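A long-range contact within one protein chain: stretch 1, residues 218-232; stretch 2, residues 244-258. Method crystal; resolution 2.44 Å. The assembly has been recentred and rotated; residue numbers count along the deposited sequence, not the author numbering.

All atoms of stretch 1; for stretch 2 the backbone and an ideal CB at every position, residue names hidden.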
# COMPACT_ATOMS: atom_id res chain seq x y z
N ASP A 218 7.43 18.90 10.15
CA ASP A 218 8.54 17.98 10.41
C ASP A 218 9.46 18.58 11.47
O ASP A 218 9.70 19.78 11.46
CB ASP A 218 9.31 17.70 9.11
CG ASP A 218 9.94 16.32 9.10
OD1 ASP A 218 9.20 15.32 9.02
OD2 ASP A 218 11.19 16.24 9.17
N PRO A 219 9.97 17.75 12.39
CA PRO A 219 9.80 16.29 12.48
C PRO A 219 8.52 15.84 13.17
O PRO A 219 8.14 14.68 13.06
CB PRO A 219 11.03 15.86 13.29
CG PRO A 219 11.25 17.02 14.22
CD PRO A 219 10.86 18.26 13.45
N GLY A 220 7.86 16.76 13.88
CA GLY A 220 6.59 16.44 14.52
C GLY A 220 6.75 15.87 15.91
O GLY A 220 5.94 15.05 16.35
N ASN A 221 7.80 16.29 16.61
CA ASN A 221 8.01 15.91 18.00
C ASN A 221 7.12 16.70 18.93
O ASN A 221 6.82 16.26 20.04
CB ASN A 221 9.48 16.12 18.39
CG ASN A 221 10.38 15.03 17.88
OD1 ASN A 221 10.14 13.85 18.11
ND2 ASN A 221 11.44 15.42 17.17
N GLU A 222 6.70 17.88 18.48
CA GLU A 222 5.87 18.77 19.28
C GLU A 222 4.50 18.92 18.65
O GLU A 222 4.38 19.39 17.51
CB GLU A 222 6.53 20.14 19.44
CG GLU A 222 6.75 20.56 20.89
CD GLU A 222 5.47 20.63 21.69
OE1 GLU A 222 5.52 20.38 22.92
OE2 GLU A 222 4.41 20.94 21.10
N GLN A 223 3.45 18.54 19.38
CA GLN A 223 2.11 18.58 18.81
C GLN A 223 1.07 19.20 19.73
O GLN A 223 -0.13 19.01 19.52
CB GLN A 223 1.67 17.16 18.41
CG GLN A 223 2.41 16.60 17.21
CD GLN A 223 1.89 15.25 16.78
OE1 GLN A 223 0.70 14.95 16.91
NE2 GLN A 223 2.77 14.41 16.25
N SER A 224 1.52 19.93 20.75
CA SER A 224 0.62 20.48 21.76
C SER A 224 -0.44 21.40 21.16
O SER A 224 -1.60 21.36 21.57
CB SER A 224 1.41 21.23 22.83
OG SER A 224 2.34 20.36 23.48
N ALA A 225 -0.04 22.21 20.19
CA ALA A 225 -0.98 23.16 19.59
C ALA A 225 -2.08 22.41 18.86
O ALA A 225 -3.26 22.73 19.01
CB ALA A 225 -0.25 24.11 18.66
N GLN A 226 -1.68 21.42 18.08
CA GLN A 226 -2.61 20.60 17.33
C GLN A 226 -3.65 19.94 18.23
O GLN A 226 -4.86 20.05 17.99
CB GLN A 226 -1.84 19.53 16.53
CG GLN A 226 -1.05 20.06 15.33
CD GLN A 226 0.28 20.69 15.72
OE1 GLN A 226 0.62 20.81 16.90
NE2 GLN A 226 1.04 21.10 14.71
N TRP A 227 -3.20 19.27 19.29
CA TRP A 227 -4.12 18.54 20.14
C TRP A 227 -4.87 19.45 21.11
O TRP A 227 -5.91 19.08 21.65
CB TRP A 227 -3.39 17.42 20.88
CG TRP A 227 -3.07 16.32 19.93
CD1 TRP A 227 -1.88 16.09 19.29
CD2 TRP A 227 -3.97 15.32 19.45
NE1 TRP A 227 -1.98 15.00 18.47
CE2 TRP A 227 -3.26 14.51 18.54
CE3 TRP A 227 -5.32 15.03 19.71
CZ2 TRP A 227 -3.85 13.43 17.89
CZ3 TRP A 227 -5.90 13.96 19.06
CH2 TRP A 227 -5.17 13.17 18.17
N ARG A 228 -4.35 20.66 21.31
CA ARG A 228 -5.09 21.70 22.03
C ARG A 228 -6.26 22.14 21.17
O ARG A 228 -7.37 22.35 21.66
CB ARG A 228 -4.17 22.88 22.38
CG ARG A 228 -4.88 24.06 22.99
CD ARG A 228 -3.87 25.10 23.51
NE ARG A 228 -3.17 25.79 22.42
CZ ARG A 228 -1.89 25.62 22.11
NH1 ARG A 228 -1.13 24.78 22.80
NH2 ARG A 228 -1.36 26.31 21.10
N GLN A 229 -6.01 22.27 19.88
CA GLN A 229 -7.07 22.62 18.94
C GLN A 229 -8.14 21.52 18.90
O GLN A 229 -9.34 21.80 18.91
CB GLN A 229 -6.50 22.85 17.55
CG GLN A 229 -7.56 23.09 16.49
CD GLN A 229 -6.96 23.37 15.13
OE1 GLN A 229 -5.77 23.69 15.03
NE2 GLN A 229 -7.77 23.25 14.09
N ILE A 230 -7.68 20.27 18.86
CA ILE A 230 -8.58 19.13 18.78
C ILE A 230 -9.44 18.99 20.03
O ILE A 230 -10.62 18.67 19.95
CB ILE A 230 -7.79 17.83 18.53
CG1 ILE A 230 -7.31 17.79 17.07
CG2 ILE A 230 -8.62 16.60 18.84
CD1 ILE A 230 -6.23 16.76 16.79
N ARG A 231 -8.86 19.27 21.20
CA ARG A 231 -9.66 19.23 22.42
C ARG A 231 -10.70 20.36 22.43
O ARG A 231 -11.84 20.15 22.86
CB ARG A 231 -8.78 19.31 23.67
CG ARG A 231 -9.56 19.02 24.96
CD ARG A 231 -8.66 19.12 26.19
NE ARG A 231 -9.41 19.09 27.44
CZ ARG A 231 -9.71 17.98 28.11
NH1 ARG A 231 -9.33 16.79 27.64
NH2 ARG A 231 -10.38 18.04 29.26
N GLN A 232 -10.32 21.54 21.94
CA GLN A 232 -11.25 22.67 21.82
C GLN A 232 -12.42 22.34 20.88
O GLN A 232 -13.58 22.57 21.21
CB GLN A 232 -10.54 23.92 21.32
CG GLN A 232 -9.72 24.67 22.36
CD GLN A 232 -8.77 25.68 21.72
OE1 GLN A 232 -8.46 25.59 20.53
NE2 GLN A 232 -8.30 26.64 22.51
N UNK A 244 6.23 7.97 10.76
CA UNK A 244 7.41 7.86 11.60
C UNK A 244 7.17 8.35 13.02
O UNK A 244 6.24 7.90 13.69
CB UNK A 244 8.57 8.64 10.97
N UNK A 245 8.00 9.29 13.45
CA UNK A 245 8.03 9.74 14.84
C UNK A 245 6.75 10.46 15.26
O UNK A 245 6.35 10.40 16.42
CB UNK A 245 9.23 10.66 15.06
N UNK A 246 6.12 11.15 14.32
CA UNK A 246 4.95 11.94 14.66
C UNK A 246 3.76 11.06 15.04
O UNK A 246 2.82 11.54 15.68
CB UNK A 246 4.58 12.85 13.49
N UNK A 247 3.80 9.78 14.67
CA UNK A 247 2.68 8.89 14.96
C UNK A 247 2.59 8.50 16.45
O UNK A 247 1.54 8.69 17.05
CB UNK A 247 2.80 7.63 14.10
N UNK A 248 3.68 7.97 17.05
CA UNK A 248 3.57 7.68 18.49
C UNK A 248 3.37 8.94 19.32
O UNK A 248 2.68 8.90 20.34
CB UNK A 248 4.82 6.94 18.98
N UNK A 249 3.98 10.04 18.89
CA UNK A 249 3.82 11.31 19.58
C UNK A 249 2.36 11.76 19.52
O UNK A 249 1.82 12.22 20.53
CB UNK A 249 4.74 12.37 18.97
N UNK A 250 1.74 11.62 18.35
CA UNK A 250 0.33 12.01 18.19
C UNK A 250 -0.55 11.28 19.20
O UNK A 250 -1.42 11.89 19.84
CB UNK A 250 -0.15 11.72 16.77
N UNK A 251 -0.32 9.98 19.35
CA UNK A 251 -1.12 9.18 20.25
C UNK A 251 -0.86 9.56 21.71
O UNK A 251 -1.80 9.78 22.48
CB UNK A 251 -0.83 7.69 20.03
N UNK A 252 0.42 9.66 22.09
CA UNK A 252 0.81 10.09 23.43
C UNK A 252 0.20 11.45 23.80
O UNK A 252 -0.24 11.66 24.93
CB UNK A 252 2.34 10.16 23.53
N UNK A 253 0.21 12.36 22.84
CA UNK A 253 -0.28 13.71 23.09
C UNK A 253 -1.80 13.70 23.21
O UNK A 253 -2.37 14.38 24.06
CB UNK A 253 0.16 14.66 21.98
N UNK A 254 -2.45 12.91 22.35
CA UNK A 254 -3.90 12.76 22.40
C UNK A 254 -4.35 12.32 23.79
O UNK A 254 -5.28 12.89 24.36
CB UNK A 254 -4.37 11.75 21.35
N UNK A 255 -3.67 11.31 24.34
CA UNK A 255 -4.01 10.81 25.67
C UNK A 255 -3.77 11.88 26.72
O UNK A 255 -4.56 12.04 27.64
CB UNK A 255 -3.20 9.56 26.00
N UNK A 256 -2.68 12.62 26.56
CA UNK A 256 -2.38 13.73 27.45
C UNK A 256 -3.51 14.76 27.46
O UNK A 256 -3.91 15.26 28.52
CB UNK A 256 -1.07 14.39 27.04
N UNK A 257 -4.05 15.07 26.28
CA UNK A 257 -5.12 16.06 26.17
C UNK A 257 -6.51 15.44 26.37
O UNK A 257 -7.51 16.12 26.27
CB UNK A 257 -5.05 16.75 24.80
N UNK A 258 -6.55 14.15 26.65
CA UNK A 258 -7.80 13.49 26.99
C UNK A 258 -8.69 13.13 25.82
O UNK A 258 -9.87 12.81 26.02
CB UNK A 258 -8.59 14.39 27.95

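At 244 the phi of 61° favours glycine and stretch 1 is not near; the residue is Gly-244. Position 245 points toward stretch 1, its ideal CB 4.5 Å from Asn-221 OD1, so a polar or a modest apolar side chain would suit. It is Val-245, whose CG1 lies 3.5 Å from Asn-221 OD1.

Position 246 is tight: its CA is 4.8 Å from the CA of Gly-220, and the ideal CB is 3.6 Å from Gln-223 NE2. A small residue is expected, and Ser-246 is found. Across the contact it is the backbone that bonds: Gln-223 NE2 donates to Ser-246 O at 2.9 Å.

Stretch 1 offers nothing within reach of the ideal CB at 247, which points away, or at 248, which points sideways; they are Thr-247 and Pro-248. At 249 CA-to-CB again points toward stretch 1, into a space lined by Gly-220 O, Asn-221 O and Gln-223 NE2. A medium-sized side chain, apolar or polar, could fill it. Val-249 does so with CG1, 3.5 Å from Asn-221 O.

The ideal CB at 250 is already 3.3 Å from Gln-223 OE1 and 4.1 Å from Trp-227 NE1, which recommends a small residue. Ala-250 packs there, while Trp-227 NE1 is held by Gln-223 OE1, to which it donates at 3.1 Å. Positions 251 (away) and 252 (out of reach) are unconstrained here: Val-251 and Lys-252.

Position 253 faces Trp-227, its ideal CB 3.7 Å from Trp-227 CD1; a beta-branched or small apolar residue would fit. In Thr-253, CG2 lies 3.5 Å from Trp-227 CD1, whereas OG1 donates to Val-249 O at 2.7 Å and accepts from a water that in turn accepts from Gln-223 N.

At 254 the ideal CB sits 3.5 Å from Trp-227 CZ3, over the indole, so little more than a methyl is expected. Ala-254 CB makes a CH-pi contact, 3.6 Å from the centroid of the Trp-227 six-membered ring.

Position 255 points away and 256 is out of reach, so stretch 1 sets no limit on either; they are Ala-255 and Arg-256. Position 257 points toward the helix between Trp-227 and Arg-231, with room for a large apolar group. Phe-257 covers the backbone of Arg-228, Phe-257 CE2 to Arg-228 CA 3.5 Å, and takes Trp-227 CB over its face. Arg-231 NH1 donates a very short hydrogen bond to Phe-257 O, 2.4 Å.

At 258 phi is 80°, and an ideal CB would clash with Arg-231 NH1 at 2.5 Å. Gly-258 satisfies both demands, closing the helix in a Schellman motif.

Stretch 2 244-258: GVSTPVAVKTAARFG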
# COMPACT_ATOMS: atom_id res chain seq x y z
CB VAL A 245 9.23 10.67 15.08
CG1 VAL A 245 9.55 10.74 16.55
CG2 VAL A 245 10.44 10.19 14.28
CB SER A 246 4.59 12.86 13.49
OG SER A 246 4.44 12.14 12.29
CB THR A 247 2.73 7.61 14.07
OG1 THR A 247 2.59 7.98 12.69
CG2 THR A 247 1.61 6.65 14.44
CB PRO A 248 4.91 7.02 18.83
CG PRO A 248 5.47 6.58 17.54
CD PRO A 248 5.00 7.58 16.54
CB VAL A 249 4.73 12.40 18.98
CG1 VAL A 249 4.38 13.77 19.55
CG2 VAL A 249 6.19 12.07 19.24
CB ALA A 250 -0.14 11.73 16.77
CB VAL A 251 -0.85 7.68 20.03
CG1 VAL A 251 -1.71 6.85 20.95
CG2 VAL A 251 -1.13 7.32 18.58
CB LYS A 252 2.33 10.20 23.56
CG LYS A 252 3.10 8.91 23.66
CD LYS A 252 4.59 9.22 23.74
CE LYS A 252 5.44 7.97 23.68
NZ LYS A 252 6.89 8.31 23.53
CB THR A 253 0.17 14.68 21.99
OG1 THR A 253 1.58 14.56 21.81
CG2 THR A 253 -0.15 16.12 22.38
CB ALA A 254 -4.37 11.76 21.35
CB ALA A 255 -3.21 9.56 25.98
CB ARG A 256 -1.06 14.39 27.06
CG ARG A 256 -0.82 15.74 27.73
CD ARG A 256 0.62 16.18 27.58
NE ARG A 256 1.48 15.58 28.59
CZ ARG A 256 1.83 16.19 29.72
NH1 ARG A 256 2.61 15.57 30.60
NH2 ARG A 256 1.38 17.41 29.99
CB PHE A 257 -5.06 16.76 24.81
CG PHE A 257 -4.13 17.94 24.78
CD1 PHE A 257 -2.77 17.77 24.55
CD2 PHE A 257 -4.62 19.23 24.96
CE1 PHE A 257 -1.91 18.87 24.52
CE2 PHE A 257 -3.77 20.33 24.92
CZ PHE A 257 -2.41 20.14 24.70
O HOH W 1 3.22 16.71 21.71
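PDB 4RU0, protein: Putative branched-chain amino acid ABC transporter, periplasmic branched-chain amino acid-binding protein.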